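Local atomic coordinates of protein DJ-1 homolog D (Arabidopsis thaliana, PDB entry 4OGG), a protein that belongs to the DJ-1/PfpI family of the glutaminase I clan and carries two copies of its alpha/beta fold in one chain. Residues Gly10-Asp15 against Tyr58-Gly63; Ala48-Cys53 against Gly87-Glu92. All coordinates share one frame; numbering follows the deposited sequence.

How the contacts relate
The two contacts lie close together, their centres about 5 Å apart, in the first of the two DJ-1/PfpI units. Along the chain their segments interleave: 10-15, 48-53, 58-63, then 87-92. Both use the small mixed sheet beside the main six-stranded sheet. In it, strand 44-51 runs parallel to strand 13-14 and antiparallel to strand 59-62. The backbones join where Val49 N lies 2.8 Å from Ser61 O, a probable hydrogen bond. Contact 2 adds the loop that leads from strand 82-85 into helix 90-94. His50 and Gly88 of contact 2 bond to the modified cysteine at position 118. Glu60 of contact 1 bonds to His50 and so backs that site. Both contacts touch the second subunit.

Contact 1: Gly10-Asp15 against Tyr58-Gly63; sequences GDYMED and YFESRG
The ring of Tyr12 has the aliphatic part of Arg62 at its edge and the carboxylate of Glu60 at an oblique position. Arg62 CG lies near the ring plane, 4.1 Å from Tyr12 CE1. Arg62 CD lies 3.9 Å from Tyr12 OH. Beyond it the chain bends at chi3 (62°) and turns the guanidinium past the hydroxyl. The guanidinium plane stands 70° from the ring, so the two groups do not stack. Glu60 is extended and crosses Tyr12 at about a right angle. Its OE2 comes to 4.1 Å from Tyr12 CD1, with the carboxylate plane tilted 16° from the ring. Arg89 makes a cation-pi pair with this ring and a salt bridge from NH2 to Glu60 OE2, while His50 NE2 holds Glu60 OE1.

Farther along, Asp15 OD2 sits 3.6 Å from Gly63 CA. Gly63 has no side chain, and a CB there would run into OD2. Asp15 is fixed by other residues, with OD1 bonded to Tyr209 OH and OD2 to His64 ND1.

The two segments flank strand 44-51 and meet through side chains and, at Gly63, through the backbone. Backbone bonds from Met13 and Asp15 to Ala48 tie segment 10-15 to that strand, where the chain leads into helix 15-27. Strand 59-62 pairs antiparallel with it.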
ATOM      1  N   GLY C  10       7.772  -8.967  19.490  1.00 13.56           N
ATOM      2  CA  GLY C  10       8.757  -8.086  18.891  1.00 12.40           C
ATOM      3  C   GLY C  10       8.140  -7.369  17.706  1.00 13.39           C
ATOM      4  O   GLY C  10       7.064  -7.751  17.233  1.00 13.30           O
ATOM      5  N   ASP C  11       8.803  -6.327  17.220  1.00 13.20           N
ATOM      6  CA  ASP C  11       8.282  -5.594  16.076  1.00 13.12           C
ATOM      7  C   ASP C  11       8.331  -6.469  14.830  1.00 13.55           C
ATOM      8  O   ASP C  11       9.336  -7.119  14.547  1.00 14.02           O
ATOM      9  CB  ASP C  11       9.075  -4.304  15.853  1.00 12.52           C
ATOM     10  CG  ASP C  11       8.879  -3.298  16.972  1.00 13.08           C
ATOM     11  OD1 ASP C  11       8.064  -3.564  17.881  1.00 12.65           O
ATOM     12  OD2 ASP C  11       9.536  -2.239  16.943  1.00 14.56           O
ATOM     13  N   TYR C  12       7.221  -6.477  14.103  1.00 13.04           N
ATOM     14  CA  TYR C  12       7.068  -7.262  12.888  1.00 13.40           C
ATOM     15  C   TYR C  12       6.974  -8.767  13.121  1.00 13.67           C
ATOM     16  O   TYR C  12       7.323  -9.576  12.260  1.00 13.07           O
ATOM     17  CB  TYR C  12       8.159  -6.893  11.879  1.00 12.90           C
ATOM     18  CG  TYR C  12       7.885  -5.531  11.265  1.00 13.01           C
ATOM     19  CD1 TYR C  12       6.775  -5.335  10.441  1.00 13.96           C
ATOM     20  CD2 TYR C  12       8.694  -4.434  11.550  1.00 14.14           C
ATOM     21  CE1 TYR C  12       6.474  -4.078   9.915  1.00 13.83           C
ATOM     22  CE2 TYR C  12       8.400  -3.167  11.030  1.00 12.91           C
ATOM     23  CZ  TYR C  12       7.290  -3.000  10.215  1.00 13.29           C
ATOM     24  OH  TYR C  12       6.986  -1.757   9.706  1.00 14.80           O
ATOM     25  N   MET C  13       6.497  -9.142  14.304  1.00 12.16           N
ATOM     26  CA  MET C  13       6.268 -10.553  14.582  1.00 11.38           C
ATOM     27  C   MET C  13       5.054 -10.830  13.687  1.00 10.62           C
ATOM     28  O   MET C  13       4.334  -9.897  13.321  1.00 10.78           O
ATOM     29  CB  MET C  13       5.912 -10.753  16.060  1.00 10.23           C
ATOM     30  CG  MET C  13       4.694  -9.975  16.524  1.00 11.25           C
ATOM     31  SD  MET C  13       4.463 -10.072  18.315  1.00 12.44           S
ATOM     32  CE  MET C  13       3.552  -8.584  18.605  1.00 12.87           C
ATOM     33  N   GLU C  14       4.818 -12.084  13.317  1.00 11.46           N
ATOM     34  CA  GLU C  14       3.685 -12.391  12.441  1.00 11.66           C
ATOM     35  C   GLU C  14       2.374 -12.185  13.200  1.00 11.21           C
ATOM     36  O   GLU C  14       2.173 -12.752  14.275  1.00 10.95           O
ATOM     37  CB  GLU C  14       3.804 -13.825  11.914  1.00 10.84           C
ATOM     38  CG  GLU C  14       3.372 -13.986  10.453  1.00 12.82           C
ATOM     39  CD  GLU C  14       1.867 -13.936  10.254  1.00 12.68           C
ATOM     40  OE1 GLU C  14       1.430 -13.690   9.112  1.00 13.26           O
ATOM     41  OE2 GLU C  14       1.114 -14.164  11.223  1.00 11.12           O
ATOM     42  N   ASP C  15       1.490 -11.370  12.628  1.00 11.56           N
ATOM     43  CA  ASP C  15       0.212 -11.027  13.253  1.00  9.93           C
ATOM     44  C   ASP C  15      -0.619 -12.207  13.765  1.00 11.07           C
ATOM     45  O   ASP C  15      -1.090 -12.186  14.900  1.00 10.76           O
ATOM     46  CB  ASP C  15      -0.624 -10.168  12.289  1.00 12.01           C
ATOM     47  CG  ASP C  15      -1.605  -9.255  13.014  1.00 13.28           C
ATOM     48  OD1 ASP C  15      -1.533  -9.162  14.259  1.00 13.68           O
ATOM     49  OD2 ASP C  15      -2.444  -8.619  12.343  1.00 12.15           O
ATOM     50  N   TYR C  58       6.891 -16.120   0.870  1.00 20.12           N
ATOM     51  CA  TYR C  58       5.776 -15.289   1.312  1.00 17.65           C
ATOM     52  C   TYR C  58       5.915 -13.801   1.011  1.00 17.86           C
ATOM     53  O   TYR C  58       7.017 -13.268   0.868  1.00 16.54           O
ATOM     54  CB  TYR C  58       5.545 -15.463   2.817  1.00 18.74           C
ATOM     55  CG  TYR C  58       6.776 -15.198   3.651  1.00 19.51           C
ATOM     56  CD1 TYR C  58       7.717 -16.205   3.881  1.00 20.06           C
ATOM     57  CD2 TYR C  58       7.019 -13.933   4.183  1.00 19.52           C
ATOM     58  CE1 TYR C  58       8.872 -15.960   4.621  1.00 20.51           C
ATOM     59  CE2 TYR C  58       8.174 -13.674   4.923  1.00 20.18           C
ATOM     60  CZ  TYR C  58       9.095 -14.693   5.137  1.00 20.05           C
ATOM     61  OH  TYR C  58      10.241 -14.442   5.854  1.00 20.12           O
ATOM     62  N   PHE C  59       4.766 -13.139   0.926  1.00 17.46           N
ATOM     63  CA  PHE C  59       4.691 -11.705   0.679  1.00 18.01           C
ATOM     64  C   PHE C  59       4.416 -11.069   2.036  1.00 17.48           C
ATOM     65  O   PHE C  59       3.824 -11.711   2.904  1.00 19.92           O
ATOM     66  CB  PHE C  59       3.529 -11.401  -0.267  1.00 19.29           C
ATOM     67  CG  PHE C  59       3.240  -9.936  -0.427  1.00 20.62           C
ATOM     68  CD1 PHE C  59       4.142  -9.101  -1.075  1.00 21.56           C
ATOM     69  CD2 PHE C  59       2.061  -9.391   0.072  1.00 21.75           C
ATOM     70  CE1 PHE C  59       3.874  -7.740  -1.227  1.00 22.50           C
ATOM     71  CE2 PHE C  59       1.785  -8.032  -0.073  1.00 21.95           C
ATOM     72  CZ  PHE C  59       2.694  -7.206  -0.723  1.00 22.59           C
ATOM     73  N   GLU C  60       4.845  -9.826   2.231  1.00 15.52           N
ATOM     74  CA  GLU C  60       4.597  -9.151   3.503  1.00 14.70           C
ATOM     75  C   GLU C  60       3.958  -7.772   3.379  1.00 14.64           C
ATOM     76  O   GLU C  60       4.303  -6.985   2.500  1.00 14.90           O
ATOM     77  CB  GLU C  60       5.888  -9.001   4.320  1.00 11.99           C
ATOM     78  CG  GLU C  60       5.675  -8.211   5.635  1.00 13.76           C
ATOM     79  CD  GLU C  60       6.957  -7.971   6.416  1.00 10.96           C
ATOM     80  OE1 GLU C  60       7.640  -8.958   6.755  1.00 12.60           O
ATOM     81  OE2 GLU C  60       7.283  -6.793   6.693  1.00 12.59           O
ATOM     82  N   SER C  61       3.020  -7.498   4.280  1.00 14.92           N
ATOM     83  CA  SER C  61       2.356  -6.204   4.368  1.00 15.00           C
ATOM     84  C   SER C  61       2.161  -6.016   5.872  1.00 15.71           C
ATOM     85  O   SER C  61       2.438  -6.938   6.647  1.00 14.02           O
ATOM     86  CB  SER C  61       1.009  -6.202   3.623  1.00 16.73           C
ATOM     87  OG  SER C  61       0.073  -7.105   4.182  1.00 17.00           O
ATOM     88  N   ARG C  62       1.721  -4.840   6.302  1.00 15.37           N
ATOM     89  CA  ARG C  62       1.536  -4.620   7.735  1.00 15.21           C
ATOM     90  C   ARG C  62       0.204  -5.134   8.264  1.00 14.48           C
ATOM     91  O   ARG C  62      -0.820  -5.049   7.593  1.00 13.73           O
ATOM     92  CB  ARG C  62       1.681  -3.133   8.080  1.00 19.92           C
ATOM     93  CG  ARG C  62       3.119  -2.653   8.111  1.00 25.24           C
ATOM     94  CD  ARG C  62       3.256  -1.278   8.740  1.00 28.85           C
ATOM     95  NE  ARG C  62       2.819  -1.234  10.136  1.00 31.11           N
ATOM     96  CZ  ARG C  62       3.095  -0.229  10.963  1.00 32.25           C
ATOM     97  NH1 ARG C  62       3.807   0.805  10.531  1.00 33.57           N
ATOM     98  NH2 ARG C  62       2.658  -0.247  12.215  1.00 32.72           N
ATOM     99  N   GLY C  63       0.234  -5.670   9.482  1.00 13.77           N
ATOM    100  CA  GLY C  63      -0.977  -6.180  10.101  1.00 13.15           C
ATOM    101  C   GLY C  63      -1.482  -5.218  11.160  1.00 12.64           C
ATOM    102  O   GLY C  63      -1.176  -4.027  11.119  1.00 12.39           O
TER

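Contact 2: Ala48-Cys53 against Gly87-Glu92; sequences AVHDFC and GGRAPE
This is a small, buried van der Waals contact between the end of strand 44-51 and the glycine-rich loop that enters helix 90-94. Its centre is the imidazole of His50. The CE1 corner of the ring touches Gly88 CA at 4.0 Å, an oblique approach. Arg89 CG lies at the ring edge, near its plane, 4.3 Å from the same CE1. The first torsion of His50 (chi1 -75°) sets CG anti to the carbonyl carbon and carries the ring toward the loop. Ala48, two residues earlier on the strand, also turns its CB to this loop.

Both nitrogens of the imidazole are engaged, which fixes its rotation. NE2 is taken up by Glu60. ND1 bonds to OZ2 of the modified cysteine at position 118, S-[(R)-carboxy(hydroxy)methyl]-L-cysteine, and Gly88 N bonds to OD2 of the same residue. The tail of Arg89 runs beside the ring without bonding to it: Arg89 NE is 4.8 Å from His50 NE2. Arg89 NH1 reaches across to Tyr251 O of the second subunit.

Gly88 has a positive phi (100°), where a CB would crowd the preceding carbonyl oxygen. A loop amide and a histidine thus meet the carboxylated group attached at the cysteine. The arrangement is consistent with the cysteine-centred pocket of the DJ-1/PfpI fold, at the C-terminal ends of the central parallel strands.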
ATOM      1  N   ALA C  48       3.526  -8.133  11.120  1.00 11.55           N
ATOM      2  CA  ALA C  48       3.650  -8.435   9.701  1.00 11.32           C
ATOM      3  C   ALA C  48       2.612  -9.463   9.288  1.00 13.19           C
ATOM      4  O   ALA C  48       2.279 -10.370  10.055  1.00 12.57           O
ATOM      5  CB  ALA C  48       5.045  -8.972   9.401  1.00 11.96           C
ATOM      6  N   VAL C  49       2.088  -9.298   8.081  1.00 12.14           N
ATOM      7  CA  VAL C  49       1.132 -10.243   7.519  1.00 11.34           C
ATOM      8  C   VAL C  49       1.960 -11.020   6.506  1.00 12.52           C
ATOM      9  O   VAL C  49       2.428 -10.449   5.521  1.00 13.05           O
ATOM     10  CB  VAL C  49      -0.024  -9.530   6.771  1.00 11.33           C
ATOM     11  CG1 VAL C  49      -0.857 -10.560   6.000  1.00 12.75           C
ATOM     12  CG2 VAL C  49      -0.908  -8.778   7.754  1.00 12.60           C
ATOM     13  N   HIS C  50       2.183 -12.302   6.768  1.00 12.25           N
ATOM     14  CA  HIS C  50       2.949 -13.138   5.852  1.00 13.36           C
ATOM     15  C   HIS C  50       1.986 -14.094   5.183  1.00 15.90           C
ATOM     16  O   HIS C  50       1.512 -15.057   5.788  1.00 16.18           O
ATOM     17  CB  HIS C  50       4.050 -13.887   6.603  1.00 11.63           C
ATOM     18  CG  HIS C  50       5.213 -13.015   6.970  1.00 12.14           C
ATOM     19  ND1 HIS C  50       6.293 -13.470   7.695  1.00 12.85           N
ATOM     20  CD2 HIS C  50       5.475 -11.719   6.676  1.00 12.59           C
ATOM     21  CE1 HIS C  50       7.173 -12.493   7.828  1.00 13.29           C
ATOM     22  NE2 HIS C  50       6.701 -11.420   7.219  1.00 11.30           N
ATOM     23  N   ASP C  51       1.691 -13.798   3.923  1.00 19.01           N
ATOM     24  CA  ASP C  51       0.748 -14.578   3.146  1.00 23.13           C
ATOM     25  C   ASP C  51       1.449 -15.406   2.079  1.00 25.45           C
ATOM     26  O   ASP C  51       2.452 -14.982   1.505  1.00 24.75           O
ATOM     27  CB  ASP C  51      -0.260 -13.635   2.489  1.00 23.56           C
ATOM     28  CG  ASP C  51      -1.646 -14.229   2.401  1.00 25.23           C
ATOM     29  OD1 ASP C  51      -2.527 -13.589   1.790  1.00 25.73           O
ATOM     30  OD2 ASP C  51      -1.856 -15.330   2.948  1.00 26.61           O
ATOM     31  N   PHE C  52       0.902 -16.586   1.818  1.00 30.12           N
ATOM     32  CA  PHE C  52       1.452 -17.496   0.822  1.00 34.43           C
ATOM     33  C   PHE C  52       0.591 -17.432  -0.434  1.00 36.93           C
ATOM     34  O   PHE C  52      -0.206 -18.329  -0.712  1.00 38.24           O
ATOM     35  CB  PHE C  52       1.476 -18.911   1.393  1.00 35.86           C
ATOM     36  CG  PHE C  52       2.181 -19.005   2.715  1.00 37.31           C
ATOM     37  CD1 PHE C  52       3.567 -18.898   2.786  1.00 38.07           C
ATOM     38  CD2 PHE C  52       1.457 -19.150   3.894  1.00 37.85           C
ATOM     39  CE1 PHE C  52       4.224 -18.933   4.016  1.00 38.49           C
ATOM     40  CE2 PHE C  52       2.102 -19.184   5.130  1.00 38.31           C
ATOM     41  CZ  PHE C  52       3.489 -19.075   5.191  1.00 39.30           C
ATOM     42  N   CYS C  53       0.763 -16.354  -1.189  1.00 38.46           N
ATOM     43  CA  CYS C  53       0.001 -16.132  -2.408  1.00 40.19           C
ATOM     44  C   CYS C  53       0.410 -17.067  -3.540  1.00 40.72           C
ATOM     45  O   CYS C  53      -0.264 -18.067  -3.800  1.00 42.25           O
ATOM     46  CB  CYS C  53       0.156 -14.673  -2.834  1.00 41.26           C
ATOM     47  SG  CYS C  53      -0.242 -13.513  -1.494  1.00 44.20           S
ATOM     48  N   GLY C  87       6.360 -16.202  15.361  1.00 13.09           N
ATOM     49  CA  GLY C  87       7.304 -16.073  14.273  1.00 13.18           C
ATOM     50  C   GLY C  87       7.271 -14.665  13.707  1.00 14.29           C
ATOM     51  O   GLY C  87       6.967 -13.705  14.421  1.00 13.42           O
ATOM     52  N   GLY C  88       7.554 -14.547  12.413  1.00 11.41           N
ATOM     53  CA  GLY C  88       7.580 -13.249  11.765  1.00 12.28           C
ATOM     54  C   GLY C  88       9.018 -12.787  11.648  1.00 11.21           C
ATOM     55  O   GLY C  88       9.931 -13.618  11.668  1.00 11.52           O
ATOM     56  N   ARG C  89       9.232 -11.476  11.526  1.00 11.87           N
ATOM     57  CA  ARG C  89      10.587 -10.938  11.417  1.00 12.39           C
ATOM     58  C   ARG C  89      11.157 -10.449  12.748  1.00 12.09           C
ATOM     59  O   ARG C  89      12.276  -9.939  12.804  1.00 13.00           O
ATOM     60  CB  ARG C  89      10.650  -9.803  10.383  1.00 12.60           C
ATOM     61  CG  ARG C  89      10.639 -10.288   8.940  1.00 13.12           C
ATOM     62  CD  ARG C  89      11.054  -9.202   7.945  1.00 10.87           C
ATOM     63  NE  ARG C  89      10.113  -8.081   7.869  1.00 12.30           N
ATOM     64  CZ  ARG C  89      10.285  -6.908   8.472  1.00 11.86           C
ATOM     65  NH1 ARG C  89      11.367  -6.687   9.213  1.00 11.88           N
ATOM     66  NH2 ARG C  89       9.387  -5.944   8.311  1.00 12.63           N
ATOM     67  N   ALA C  90      10.394 -10.613  13.820  1.00 13.45           N
ATOM     68  CA  ALA C  90      10.867 -10.196  15.131  1.00 12.18           C
ATOM     69  C   ALA C  90      11.960 -11.135  15.657  1.00 12.32           C
ATOM     70  O   ALA C  90      12.962 -10.682  16.207  1.00 11.97           O
ATOM     71  CB  ALA C  90       9.698 -10.137  16.117  1.00 12.38           C
ATOM     72  N   PRO C  91      11.791 -12.460  15.485  1.00 12.13           N
ATOM     73  CA  PRO C  91      12.813 -13.387  15.983  1.00 12.34           C
ATOM     74  C   PRO C  91      14.259 -13.106  15.574  1.00 13.73           C
ATOM     75  O   PRO C  91      15.166 -13.206  16.401  1.00 12.91           O
ATOM     76  CB  PRO C  91      12.321 -14.740  15.479  1.00 13.71           C
ATOM     77  CG  PRO C  91      10.828 -14.583  15.564  1.00 12.84           C
ATOM     78  CD  PRO C  91      10.626 -13.201  14.968  1.00 11.93           C
ATOM     79  N   GLU C  92      14.491 -12.745  14.316  1.00 13.18           N
ATOM     80  CA  GLU C  92      15.866 -12.515  13.900  1.00 12.82           C
ATOM     81  C   GLU C  92      16.565 -11.429  14.708  1.00 12.62           C
ATOM     82  O   GLU C  92      17.762 -11.546  14.976  1.00 13.57           O
ATOM     83  CB  GLU C  92      15.957 -12.203  12.399  1.00 14.33           C
ATOM     84  CG  GLU C  92      15.386 -10.870  11.956  1.00 13.88           C
ATOM     85  CD  GLU C  92      15.768 -10.535  10.520  1.00 15.99           C
ATOM     86  OE1 GLU C  92      15.314  -9.496  10.003  1.00 16.87           O
ATOM     87  OE2 GLU C  92      16.536 -11.311   9.909  1.00 18.39           O
TER